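PDB 1XD7: putative HTH-type transcriptional regulator YwnA, which probably binds DNA as a winged-helix transcription factor of the Rrf2 family and regulates gene expression. Local coordinates for residues A[13-18]-A[62-67]; A[21-26]-A[57-62]; A[45-50]-A[77-82]; A[69-74]-A[125-130]. One frame throughout, in Å; residues are numbered along the deposited sequence.

How the interactions relate
From the N terminus, helix 7-19 opens interaction 1, which closes when strand 63-64 packs back on it. Interaction 2 lies within that loop. It brings the turn before helix 26-33 against the wing loop at 57-62, and the two contacts share Ala62. Interaction 3 starts on helix 37-49 and closes on helix 73-80, so it crosses both. Interaction 4 opens at 69-74, after interactions 1 and 2 have closed. It crosses interaction 3 and ends at the C-terminal helix 127-130. Leu15 of interaction 1 touches Leu47 of interaction 3. Leu64 of interaction 1 packs on Ile71 and Leu127 of interaction 4. The contacts thus tie helices, wing and C terminus into one winged-helix unit.

Interaction 1 of 4, residues A[13-18]-A[62-67]; sequences HILSLI and ASLKKD
Within 13-18, Ile14 O is held by one backbone bond, from Ile18 N at 3.0 Å. This bond keeps Ile18 in the last turn of helix 7-19, where its side chain faces the wing of the winged-helix fold. Strand 63-64 is one half of that wing hairpin. Its backbone pairs with the other half through Ser63 to Thr54. The contact is van der Waals, with side-chain carbons of the helix on side chain and backbone at 62-64.

Ile18 does most of the work. Its CG1 is anti to the carbonyl carbon (chi1 -71°), which puts CG2 anti to the backbone N and out over the strand. Ile18 CG2 presses on the backbone and lies 3.5 Å from Ser63 CA, tighter than a usual carbon contact. Ile18 CG2 is also 3.6 Å from Ala62 O. It meets main chain more than side chain.

Leu15 sits one turn earlier and crosses Leu64 obliquely. Neither CB bond is aimed straight across, but the ends of both chains swing in. Leu53 of the paired strand also touches Leu15, Ile18 and Leu64, so the cluster is shared by both strands of the wing. On another side of the helix, Ser16 packs on Ile103 of the second subunit. Leu64 CD2 is the meeting point of the cluster, with Leu15 CD2 at 3.9 Å and Ile18 CG2 at 4.0 Å.

Interaction 2 of 4, residues A[21-26]-A[57-62]; sequences DEKTSS and AGVPGA. With SO4 (sulfate ion), chain B.
Lys23 and Val59 cross obliquely, with the lysine chain laid against one valine methyl. Lys23 CD is 3.3 Å from Val59 CG1, which is tight for two carbons. The lysine is bent at chi2 (-74°) and chi4, so its amino end turns away from the valine. Lys23 NZ makes a long salt bridge with Asp21 OD1.

The bond to CB of Pro60 points toward 21-26, and Pro60 lies against the backbone there. Pro60 CG is 3.3 Å from Lys23 O. Pro60 CB is 3.9 Å from Ser25 CA. Gly61 CA, at positive phi, makes a CH contact to Thr24 O at 3.2 Å. A CB on Gly61 would clash with that oxygen.

Segment 57-62 belongs to the wing loop of the winged-helix fold, between strands 53-54 and 63-64. It meets the start of helix 26-33, the first helix of the predicted helix-turn-helix. Ser25 is the N-cap there, and its OG caps the N of Ile28.

A sulfate, probably from the crystallisation liquor, joins the two segments. Ser26 OG donates a very short bond of 2.4 Å to sulfate O4. Sulfate O2 takes Ser26 N at 2.5 Å and Gly61 N at 2.8 Å. Arg41 NH2 also binds the ion. The sulfate may mark a DNA phosphate position, consistent with the predicted helix-turn-helix. The N-terminal end of helix 26-33, partially positive, would probably steady such an anion.

Interaction 3 of 4, residues A[45-50]-A[77-82]; sequences SLLKKA and YRAVQK
Ala79 presents its CB to the CB of Ala50, and the two methyls meet at 3.3 Å. This is closer than usual for two carbons. The contact joins two helix ends of the winged-helix fold. Helix 37-49 is the second helix of the predicted helix-turn-helix, the place of the recognition helix in such folds. Helix 73-80 follows the wing in the chain and packs against the far end of helix 37-49.

Ala50 is the first residue to leave helical geometry. Ala50 N is still bonded to Leu46 O at 2.7 Å, so the Ala50 methyl is set by the last turn of the helix. With both contact residues this small, the two backbones come close: Ala50 CA and Ala79 CA are 5.5 Å apart.

Leu46 and Leu47, about one turn earlier, add to the contact. Leu47 is on the buried side. Its bond to CB runs obliquely to the other helix, but its end bends inward, and Leu47 CD2 reaches Ala79 CB at 4.4 Å. Leu47 also packs on Leu15 of helix 7-19, so the contact runs on into the core. Val80 packs on Ala11 of the same helix.

Leu46 points at the other helix. Leu46 CD1 comes no nearer than 4.5 Å to Val80 CA.

Tyr77 turns to the other side and packs on Met118 and Leu122 of helix 98-122. Gln81 NE2 gives Tyr77 OH a weak hydrogen bond. The closest approach of Leu46 is through its CB, which rests 3.6 Å from the carbonyl oxygen of Ala79.

Interaction 4 of 4, residues A[69-74]-A[125-130]; sequences ADISLL and KSLKDV
The two backbones come together just before each enters a helix. Leu127 N donates to Ile71 O at 2.8 Å. The donor lies almost along the C=O axis (164°), but the N-H is bent from the line to the oxygen (133°). Ser126 CA also brings its CH to Ile71 O, at 3.3 Å. Ser72 CA does the same to Lys125 O, at 3.5 Å. Ser72 and Ser126 are N-caps, and Ser72 OG caps Glu75 N.

Ser126 OG, between its own N and carbonyl carbon (chi1 72°), accepts from Asp129 N at 2.7 Å and donates a very short bond to the anti lone pair of Asp129 OD2. An alanine here would lose both bonds and probably loosen the first turn of helix 127-130.

Ile71 and Leu127 run alongside each other, ends in the same direction, CB to CB at 4.1 Å. Leu73 crosses Lys125 and meets Val130 tip to tip, CD1 to CG1 at 4.2 Å. Leu73 and Val130 also pack on Ile12 and the second subunit. This docks the C-terminal helix of the winged-helix protein beside the dimer interface. One backbone hydrogen bond and two CH contacts join the segments, apolar side chains surround them, and serine caps fix the helix starts.

Interaction 1 of 4, residues A[13-18]-A[62-67]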
loop_
_atom_site.group_PDB
_atom_site.type_symbol
_atom_site.label_atom_id
_atom_site.label_comp_id
_atom_site.label_asym_id
_atom_site.label_seq_id
_atom_site.Cartn_x
_atom_site.Cartn_y
_atom_site.Cartn_z
ATOM N N HIS A 13 2.267 -2.152 18.235
ATOM C CA HIS A 13 2.716 -2.998 19.345
ATOM C C HIS A 13 3.248 -2.113 20.445
ATOM O O HIS A 13 2.909 -2.266 21.620
ATOM C CB HIS A 13 3.838 -3.928 18.900
ATOM C CG HIS A 13 3.353 -5.143 18.196
ATOM N ND1 HIS A 13 2.751 -6.189 18.857
ATOM C CD2 HIS A 13 3.312 -5.458 16.881
ATOM C CE1 HIS A 13 2.360 -7.099 17.981
ATOM N NE2 HIS A 13 2.687 -6.678 16.772
ATOM N N ILE A 14 4.088 -1.171 20.046
ATOM C CA ILE A 14 4.699 -0.261 20.991
ATOM C C ILE A 14 3.626 0.460 21.785
ATOM O O ILE A 14 3.659 0.477 23.019
ATOM C CB ILE A 14 5.581 0.752 20.253
ATOM C CG1 ILE A 14 6.780 0.023 19.648
ATOM C CG2 ILE A 14 6.029 1.838 21.178
ATOM C CD1 ILE A 14 7.660 0.895 18.760
ATOM N N LEU A 15 2.673 1.058 21.082
ATOM C CA LEU A 15 1.617 1.783 21.763
ATOM C C LEU A 15 0.787 0.883 22.657
ATOM O O LEU A 15 0.407 1.284 23.743
ATOM C CB LEU A 15 0.723 2.479 20.749
ATOM C CG LEU A 15 1.450 3.622 20.045
ATOM C CD1 LEU A 15 0.582 4.177 18.928
ATOM C CD2 LEU A 15 1.794 4.704 21.049
ATOM N N SER A 16 0.497 -0.329 22.199
ATOM C CA SER A 16 -0.285 -1.261 23.004
ATOM C C SER A 16 0.337 -1.461 24.378
ATOM O O SER A 16 -0.301 -1.249 25.397
ATOM C CB SER A 16 -0.387 -2.609 22.304
ATOM O OG SER A 16 -1.147 -2.479 21.118
ATOM N N LEU A 17 1.600 -1.860 24.399
ATOM C CA LEU A 17 2.288 -2.082 25.660
ATOM C C LEU A 17 2.333 -0.814 26.481
ATOM O O LEU A 17 2.198 -0.858 27.710
ATOM C CB LEU A 17 3.710 -2.574 25.411
ATOM C CG LEU A 17 3.792 -3.772 24.472
ATOM C CD1 LEU A 17 5.246 -4.139 24.244
ATOM C CD2 LEU A 17 3.023 -4.931 25.065
ATOM N N ILE A 18 2.532 0.319 25.818
ATOM C CA ILE A 18 2.586 1.564 26.560
ATOM C C ILE A 18 1.227 1.789 27.164
ATOM O O ILE A 18 1.113 2.436 28.197
ATOM C CB ILE A 18 2.977 2.761 25.678
ATOM C CG1 ILE A 18 4.448 2.638 25.292
ATOM C CG2 ILE A 18 2.789 4.073 26.434
ATOM C CD1 ILE A 18 5.035 3.881 24.624
ATOM N N ALA A 62 7.623 6.169 28.121
ATOM C CA ALA A 62 6.729 7.316 28.074
ATOM C C ALA A 62 5.308 6.816 28.239
ATOM O O ALA A 62 5.078 5.713 28.734
ATOM C CB ALA A 62 6.870 8.034 26.746
ATOM N N SER A 63 4.350 7.621 27.804
ATOM C CA SER A 63 2.966 7.215 27.910
ATOM C C SER A 63 2.050 7.974 26.965
ATOM O O SER A 63 2.409 9.025 26.435
ATOM C CB SER A 63 2.506 7.371 29.356
ATOM O OG SER A 63 3.055 8.548 29.905
ATOM N N LEU A 64 0.858 7.426 26.763
ATOM C CA LEU A 64 -0.124 8.024 25.873
ATOM C C LEU A 64 -0.510 9.413 26.314
ATOM O O LEU A 64 -0.776 9.644 27.489
ATOM C CB LEU A 64 -1.384 7.164 25.809
ATOM C CG LEU A 64 -1.174 5.693 25.459
ATOM C CD1 LEU A 64 -2.512 5.041 25.107
ATOM C CD2 LEU A 64 -0.203 5.592 24.298
ATOM N N LYS A 65 -0.539 10.340 25.367
ATOM C CA LYS A 65 -0.927 11.698 25.688
ATOM C C LYS A 65 -2.432 11.676 25.821
ATOM O O LYS A 65 -3.007 12.457 26.571
ATOM C CB LYS A 65 -0.525 12.665 24.581
ATOM C CG LYS A 65 -0.690 14.131 24.963
ATOM C CD LYS A 65 -0.136 15.052 23.878
ATOM C CE LYS A 65 0.035 16.480 24.378
ATOM N NZ LYS A 65 1.077 16.573 25.443
ATOM N N LYS A 66 -3.069 10.767 25.094
ATOM C CA LYS A 66 -4.516 10.649 25.159
ATOM C C LYS A 66 -4.982 9.217 25.293
ATOM O O LYS A 66 -4.200 8.273 25.236
ATOM C CB LYS A 66 -5.181 11.270 23.925
ATOM C CG LYS A 66 -4.620 10.798 22.589
ATOM C CD LYS A 66 -5.578 11.041 21.406
ATOM C CE LYS A 66 -6.278 12.383 21.464
ATOM N NZ LYS A 66 -5.342 13.493 21.785
ATOM N N ASP A 67 -6.283 9.074 25.459
ATOM C CA ASP A 67 -6.902 7.784 25.600
ATOM C C ASP A 67 -6.936 7.002 24.287
ATOM O O ASP A 67 -7.254 7.548 23.231
ATOM C CB ASP A 67 -8.314 7.975 26.117
ATOM C CG ASP A 67 -8.998 6.676 26.393
ATOM O OD1 ASP A 67 -9.247 5.915 25.433
ATOM O OD2 ASP A 67 -9.279 6.410 27.580
#

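Interaction 2 of 4, residues A[21-26]-A[57-62]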
loop_
_atom_site.group_PDB
_atom_site.type_symbol
_atom_site.label_atom_id
_atom_site.label_comp_id
_atom_site.label_asym_id
_atom_site.label_seq_id
_atom_site.Cartn_x
_atom_site.Cartn_y
_atom_site.Cartn_z
ATOM N N ASP A 21 0.845 1.320 30.663
ATOM C CA ASP A 21 1.507 2.313 31.486
ATOM C C ASP A 21 2.156 1.688 32.710
ATOM O O ASP A 21 1.639 1.786 33.825
ATOM C CB ASP A 21 0.498 3.372 31.909
ATOM C CG ASP A 21 1.114 4.440 32.769
ATOM O OD1 ASP A 21 2.231 4.897 32.429
ATOM O OD2 ASP A 21 0.477 4.823 33.778
ATOM N N GLU A 22 3.295 1.047 32.480
ATOM C CA GLU A 22 4.050 0.391 33.534
ATOM C C GLU A 22 5.484 0.877 33.580
ATOM O O GLU A 22 6.385 0.127 33.965
ATOM C CB GLU A 22 4.046 -1.119 33.325
ATOM C CG GLU A 22 2.733 -1.757 33.667
ATOM C CD GLU A 22 2.235 -1.310 35.028
ATOM O OE1 GLU A 22 3.007 -1.396 36.011
ATOM O OE2 GLU A 22 1.069 -0.866 35.113
ATOM N N LYS A 23 5.699 2.129 33.187
ATOM C CA LYS A 23 7.044 2.686 33.205
ATOM C C LYS A 23 7.942 1.684 32.505
ATOM O O LYS A 23 8.994 1.298 33.023
ATOM C CB LYS A 23 7.528 2.864 34.642
ATOM C CG LYS A 23 6.523 3.521 35.579
ATOM C CD LYS A 23 6.383 5.013 35.338
ATOM C CE LYS A 23 5.270 5.605 36.200
ATOM N NZ LYS A 23 3.947 4.976 35.893
ATOM N N THR A 24 7.507 1.244 31.335
ATOM C CA THR A 24 8.269 0.284 30.571
ATOM C C THR A 24 9.310 0.999 29.718
ATOM O O THR A 24 8.981 1.846 28.886
ATOM C CB THR A 24 7.355 -0.528 29.674
ATOM O OG1 THR A 24 6.158 -0.863 30.390
ATOM C CG2 THR A 24 8.047 -1.796 29.247
ATOM N N SER A 25 10.572 0.649 29.943
ATOM C CA SER A 25 11.693 1.236 29.221
ATOM C C SER A 25 11.593 0.864 27.757
ATOM O O SER A 25 10.827 -0.022 27.374
ATOM C CB SER A 25 13.018 0.715 29.777
ATOM O OG SER A 25 13.166 -0.662 29.475
ATOM N N SER A 26 12.389 1.525 26.936
ATOM C CA SER A 26 12.359 1.253 25.516
ATOM C C SER A 26 12.969 -0.098 25.245
ATOM O O SER A 26 12.504 -0.837 24.381
ATOM C CB SER A 26 13.127 2.337 24.769
ATOM O OG SER A 26 12.749 3.609 25.252
ATOM N N ALA A 57 10.743 12.566 31.645
ATOM C CA ALA A 57 12.139 12.327 32.025
ATOM C C ALA A 57 12.294 12.026 33.506
ATOM O O ALA A 57 11.634 12.635 34.352
ATOM C CB ALA A 57 12.992 13.528 31.650
ATOM N N GLY A 58 13.192 11.099 33.818
ATOM C CA GLY A 58 13.368 10.707 35.198
ATOM C C GLY A 58 12.357 9.594 35.394
ATOM O O GLY A 58 11.975 9.269 36.518
ATOM N N VAL A 59 11.911 9.040 34.265
ATOM C CA VAL A 59 10.952 7.934 34.204
ATOM C C VAL A 59 11.186 7.206 32.875
ATOM O O VAL A 59 11.088 7.803 31.799
ATOM C CB VAL A 59 9.486 8.425 34.232
ATOM C CG1 VAL A 59 8.550 7.241 34.107
ATOM C CG2 VAL A 59 9.204 9.180 35.519
ATOM N N PRO A 60 11.502 5.903 32.934
ATOM C CA PRO A 60 11.742 5.155 31.698
ATOM C C PRO A 60 10.524 5.184 30.787
ATOM O O PRO A 60 9.403 5.398 31.249
ATOM C CB PRO A 60 12.063 3.753 32.207
ATOM C CG PRO A 60 11.228 3.660 33.450
ATOM C CD PRO A 60 11.473 5.000 34.097
ATOM N N GLY A 61 10.755 4.970 29.496
ATOM C CA GLY A 61 9.665 4.974 28.545
ATOM C C GLY A 61 8.867 6.265 28.569
ATOM O O GLY A 61 9.356 7.322 28.979
ATOM N N ALA A 62 7.623 6.169 28.121
ATOM C CA ALA A 62 6.729 7.316 28.074
ATOM C C ALA A 62 5.308 6.816 28.239
ATOM O O ALA A 62 5.078 5.713 28.734
ATOM C CB ALA A 62 6.870 8.034 26.746
HETATM S S SO4 B . 13.643 4.944 27.941
HETATM O O1 SO4 B . 15.073 4.611 27.935
HETATM O O2 SO4 B . 12.861 3.712 28.152
HETATM O O3 SO4 B . 13.376 5.928 29.007
HETATM O O4 SO4 B . 13.258 5.538 26.651
#

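Interaction 3 of 4, residues A[45-50]-A[77-82]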
loop_
_atom_site.group_PDB
_atom_site.type_symbol
_atom_site.label_atom_id
_atom_site.label_comp_id
_atom_site.label_asym_id
_atom_site.label_seq_id
_atom_site.Cartn_x
_atom_site.Cartn_y
_atom_site.Cartn_z
ATOM N N SER A 45 10.278 8.491 19.211
ATOM C CA SER A 45 10.545 9.932 19.112
ATOM C C SER A 45 9.510 10.504 18.150
ATOM O O SER A 45 8.989 11.599 18.348
ATOM C CB SER A 45 11.937 10.194 18.555
ATOM O OG SER A 45 12.701 9.003 18.560
ATOM N N LEU A 46 9.216 9.744 17.105
ATOM C CA LEU A 46 8.240 10.171 16.123
ATOM C C LEU A 46 6.878 10.299 16.793
ATOM O O LEU A 46 6.231 11.348 16.718
ATOM C CB LEU A 46 8.188 9.158 14.987
ATOM C CG LEU A 46 9.523 9.050 14.249
ATOM C CD1 LEU A 46 9.483 7.896 13.268
ATOM C CD2 LEU A 46 9.821 10.366 13.542
ATOM N N LEU A 47 6.452 9.234 17.463
ATOM C CA LEU A 47 5.166 9.245 18.143
ATOM C C LEU A 47 5.058 10.425 19.098
ATOM O O LEU A 47 4.000 11.038 19.222
ATOM C CB LEU A 47 4.964 7.930 18.886
ATOM C CG LEU A 47 4.749 6.793 17.892
ATOM C CD1 LEU A 47 4.969 5.448 18.550
ATOM C CD2 LEU A 47 3.342 6.901 17.323
ATOM N N LYS A 48 6.147 10.754 19.776
ATOM C CA LYS A 48 6.101 11.889 20.675
ATOM C C LYS A 48 6.083 13.168 19.855
ATOM O O LYS A 48 5.349 14.104 20.166
ATOM C CB LYS A 48 7.301 11.879 21.603
ATOM C CG LYS A 48 7.216 10.783 22.655
ATOM C CD LYS A 48 8.296 10.928 23.703
ATOM C CE LYS A 48 9.674 10.799 23.089
ATOM N NZ LYS A 48 10.726 10.811 24.148
ATOM N N LYS A 49 6.897 13.195 18.804
ATOM C CA LYS A 49 6.982 14.346 17.919
ATOM C C LYS A 49 5.570 14.641 17.426
ATOM O O LYS A 49 5.176 15.793 17.276
ATOM C CB LYS A 49 7.893 14.017 16.742
ATOM C CG LYS A 49 8.705 15.179 16.209
ATOM C CD LYS A 49 9.585 14.696 15.056
ATOM C CE LYS A 49 10.527 15.779 14.544
ATOM N NZ LYS A 49 11.564 16.130 15.552
ATOM N N ALA A 50 4.805 13.582 17.187
ATOM C CA ALA A 50 3.426 13.727 16.739
ATOM C C ALA A 50 2.536 13.888 17.971
ATOM O O ALA A 50 1.319 13.738 17.902
ATOM C CB ALA A 50 3.011 12.502 15.951
ATOM N N TYR A 77 -0.320 6.268 11.695
ATOM C CA TYR A 77 0.302 6.155 10.389
ATOM C C TYR A 77 1.135 7.373 10.001
ATOM O O TYR A 77 2.331 7.261 9.766
ATOM C CB TYR A 77 -0.775 5.932 9.337
ATOM C CG TYR A 77 -0.245 5.807 7.924
ATOM C CD1 TYR A 77 0.493 4.691 7.527
ATOM C CD2 TYR A 77 -0.512 6.793 6.972
ATOM C CE1 TYR A 77 0.946 4.557 6.207
ATOM C CE2 TYR A 77 -0.064 6.670 5.649
ATOM C CZ TYR A 77 0.661 5.550 5.272
ATOM O OH TYR A 77 1.077 5.417 3.960
ATOM N N ARG A 78 0.494 8.533 9.923
ATOM C CA ARG A 78 1.186 9.760 9.545
ATOM C C ARG A 78 2.418 10.011 10.388
ATOM O O ARG A 78 3.474 10.357 9.863
ATOM C CB ARG A 78 0.255 10.967 9.649
ATOM C CG ARG A 78 -0.143 11.567 8.303
ATOM C CD ARG A 78 -0.731 12.962 8.495
ATOM N NE ARG A 78 0.228 14.058 8.313
ATOM C CZ ARG A 78 1.429 14.148 8.890
ATOM N NH1 ARG A 78 1.866 13.199 9.706
ATOM N NH2 ARG A 78 2.196 15.206 8.655
ATOM N N ALA A 79 2.288 9.837 11.698
ATOM C CA ALA A 79 3.410 10.053 12.600
ATOM C C ALA A 79 4.623 9.211 12.227
ATOM O O ALA A 79 5.749 9.642 12.424
ATOM C CB ALA A 79 2.997 9.760 14.028
ATOM N N VAL A 80 4.405 8.018 11.684
ATOM C CA VAL A 80 5.519 7.151 11.303
ATOM C C VAL A 80 5.586 6.978 9.786
ATOM O O VAL A 80 6.336 6.147 9.273
ATOM C CB VAL A 80 5.383 5.748 11.941
ATOM C CG1 VAL A 80 5.482 5.833 13.466
ATOM C CG2 VAL A 80 4.063 5.134 11.531
ATOM N N GLN A 81 4.790 7.777 9.087
ATOM C CA GLN A 81 4.698 7.764 7.629
ATOM C C GLN A 81 5.986 8.239 6.956
ATOM O O GLN A 81 6.501 9.309 7.280
ATOM C CB GLN A 81 3.528 8.662 7.197
ATOM C CG GLN A 81 3.502 9.038 5.736
ATOM C CD GLN A 81 3.317 7.845 4.829
ATOM O OE1 GLN A 81 4.091 6.881 4.874
ATOM N NE2 GLN A 81 2.288 7.899 3.989
ATOM N N LYS A 82 6.495 7.441 6.017
ATOM C CA LYS A 82 7.716 7.778 5.282
ATOM C C LYS A 82 7.546 9.044 4.444
ATOM O O LYS A 82 7.553 8.994 3.211
ATOM C CB LYS A 82 8.113 6.614 4.370
ATOM C CG LYS A 82 8.680 5.414 5.120
ATOM C CD LYS A 82 8.792 4.180 4.229
ATOM C CE LYS A 82 9.623 4.442 2.985
ATOM N NZ LYS A 82 11.003 4.867 3.321
#

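Interaction 4 of 4, residues A[69-74]-A[125-130]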
loop_
_atom_site.group_PDB
_atom_site.type_symbol
_atom_site.label_atom_id
_atom_site.label_comp_id
_atom_site.label_asym_id
_atom_site.label_seq_id
_atom_site.Cartn_x
_atom_site.Cartn_y
_atom_site.Cartn_z
ATOM N N ALA A 69 -8.918 5.271 22.856
ATOM C CA ALA A 69 -10.145 5.340 22.084
ATOM C C ALA A 69 -10.121 6.594 21.236
ATOM O O ALA A 69 -10.920 6.751 20.330
ATOM C CB ALA A 69 -11.354 5.353 23.018
ATOM N N ASP A 70 -9.188 7.479 21.543
ATOM C CA ASP A 70 -9.051 8.723 20.812
ATOM C C ASP A 70 -7.799 8.707 19.951
ATOM O O ASP A 70 -7.284 9.765 19.588
ATOM C CB ASP A 70 -8.963 9.891 21.786
ATOM C CG ASP A 70 -10.138 9.940 22.730
ATOM O OD1 ASP A 70 -10.011 10.610 23.779
ATOM O OD2 ASP A 70 -11.181 9.314 22.419
ATOM N N ILE A 71 -7.301 7.520 19.628
ATOM C CA ILE A 71 -6.099 7.425 18.816
ATOM C C ILE A 71 -6.375 6.578 17.612
ATOM O O ILE A 71 -6.440 5.357 17.707
ATOM C CB ILE A 71 -4.944 6.787 19.584
ATOM C CG1 ILE A 71 -4.788 7.463 20.952
ATOM C CG2 ILE A 71 -3.664 6.935 18.784
ATOM C CD1 ILE A 71 -3.673 6.896 21.803
ATOM N N SER A 72 -6.534 7.228 16.467
ATOM C CA SER A 72 -6.833 6.505 15.243
ATOM C C SER A 72 -5.580 5.896 14.652
ATOM O O SER A 72 -4.489 6.426 14.832
ATOM C CB SER A 72 -7.454 7.460 14.224
ATOM O OG SER A 72 -6.539 8.496 13.915
ATOM N N LEU A 73 -5.730 4.788 13.946
ATOM C CA LEU A 73 -4.573 4.176 13.332
ATOM C C LEU A 73 -4.016 5.151 12.287
ATOM O O LEU A 73 -2.808 5.324 12.164
ATOM C CB LEU A 73 -4.959 2.839 12.706
ATOM C CG LEU A 73 -5.467 1.806 13.730
ATOM C CD1 LEU A 73 -5.289 0.398 13.189
ATOM C CD2 LEU A 73 -4.687 1.929 15.027
ATOM N N LEU A 74 -4.900 5.812 11.556
ATOM C CA LEU A 74 -4.463 6.781 10.560
ATOM C C LEU A 74 -3.568 7.797 11.267
ATOM O O LEU A 74 -2.495 8.148 10.775
ATOM C CB LEU A 74 -5.688 7.464 9.933
ATOM C CG LEU A 74 -5.552 8.583 8.885
ATOM C CD1 LEU A 74 -5.234 9.879 9.580
ATOM C CD2 LEU A 74 -4.497 8.236 7.855
ATOM N N LYS A 125 -10.692 2.790 12.632
ATOM C CA LYS A 125 -10.272 2.035 13.801
ATOM C C LYS A 125 -9.560 2.929 14.797
ATOM O O LYS A 125 -9.140 4.035 14.464
ATOM C CB LYS A 125 -9.339 0.903 13.395
ATOM C CG LYS A 125 -9.781 0.170 12.158
ATOM C CD LYS A 125 -11.201 -0.316 12.286
ATOM C CE LYS A 125 -11.639 -0.959 10.988
ATOM N NZ LYS A 125 -10.679 -2.019 10.580
ATOM N N SER A 126 -9.443 2.438 16.025
ATOM C CA SER A 126 -8.780 3.155 17.105
ATOM C C SER A 126 -7.765 2.208 17.733
ATOM O O SER A 126 -7.750 1.016 17.444
ATOM C CB SER A 126 -9.787 3.558 18.180
ATOM O OG SER A 126 -10.215 2.423 18.923
ATOM N N LEU A 127 -6.916 2.738 18.590
ATOM C CA LEU A 127 -5.938 1.902 19.255
ATOM C C LEU A 127 -6.748 0.902 20.094
ATOM O O LEU A 127 -6.486 -0.303 20.082
ATOM C CB LEU A 127 -5.066 2.754 20.172
ATOM C CG LEU A 127 -3.701 2.168 20.549
ATOM C CD1 LEU A 127 -3.281 2.736 21.890
ATOM C CD2 LEU A 127 -3.746 0.646 20.583
ATOM N N LYS A 128 -7.745 1.426 20.804
ATOM C CA LYS A 128 -8.604 0.598 21.637
ATOM C C LYS A 128 -9.193 -0.504 20.797
ATOM O O LYS A 128 -9.206 -1.671 21.183
ATOM C CB LYS A 128 -9.733 1.423 22.240
ATOM C CG LYS A 128 -10.694 0.589 23.086
ATOM C CD LYS A 128 -11.622 1.466 23.925
ATOM C CE LYS A 128 -12.528 0.634 24.834
ATOM N NZ LYS A 128 -13.357 1.512 25.720
ATOM N N ASP A 129 -9.681 -0.121 19.632
ATOM C CA ASP A 129 -10.264 -1.077 18.729
ATOM C C ASP A 129 -9.384 -2.281 18.506
ATOM O O ASP A 129 -9.893 -3.387 18.347
ATOM C CB ASP A 129 -10.564 -0.411 17.399
ATOM C CG ASP A 129 -11.932 0.189 17.369
ATOM O OD1 ASP A 129 -12.838 -0.461 16.820
ATOM O OD2 ASP A 129 -12.110 1.294 17.913
ATOM N N VAL A 130 -8.068 -2.106 18.473
ATOM C CA VAL A 130 -7.250 -3.291 18.260
ATOM C C VAL A 130 -6.996 -4.010 19.579
ATOM O O VAL A 130 -6.947 -5.235 19.617
ATOM C CB VAL A 130 -5.913 -2.961 17.567
ATOM C CG1 VAL A 130 -6.188 -2.284 16.245
ATOM C CG2 VAL A 130 -5.071 -2.084 18.442
#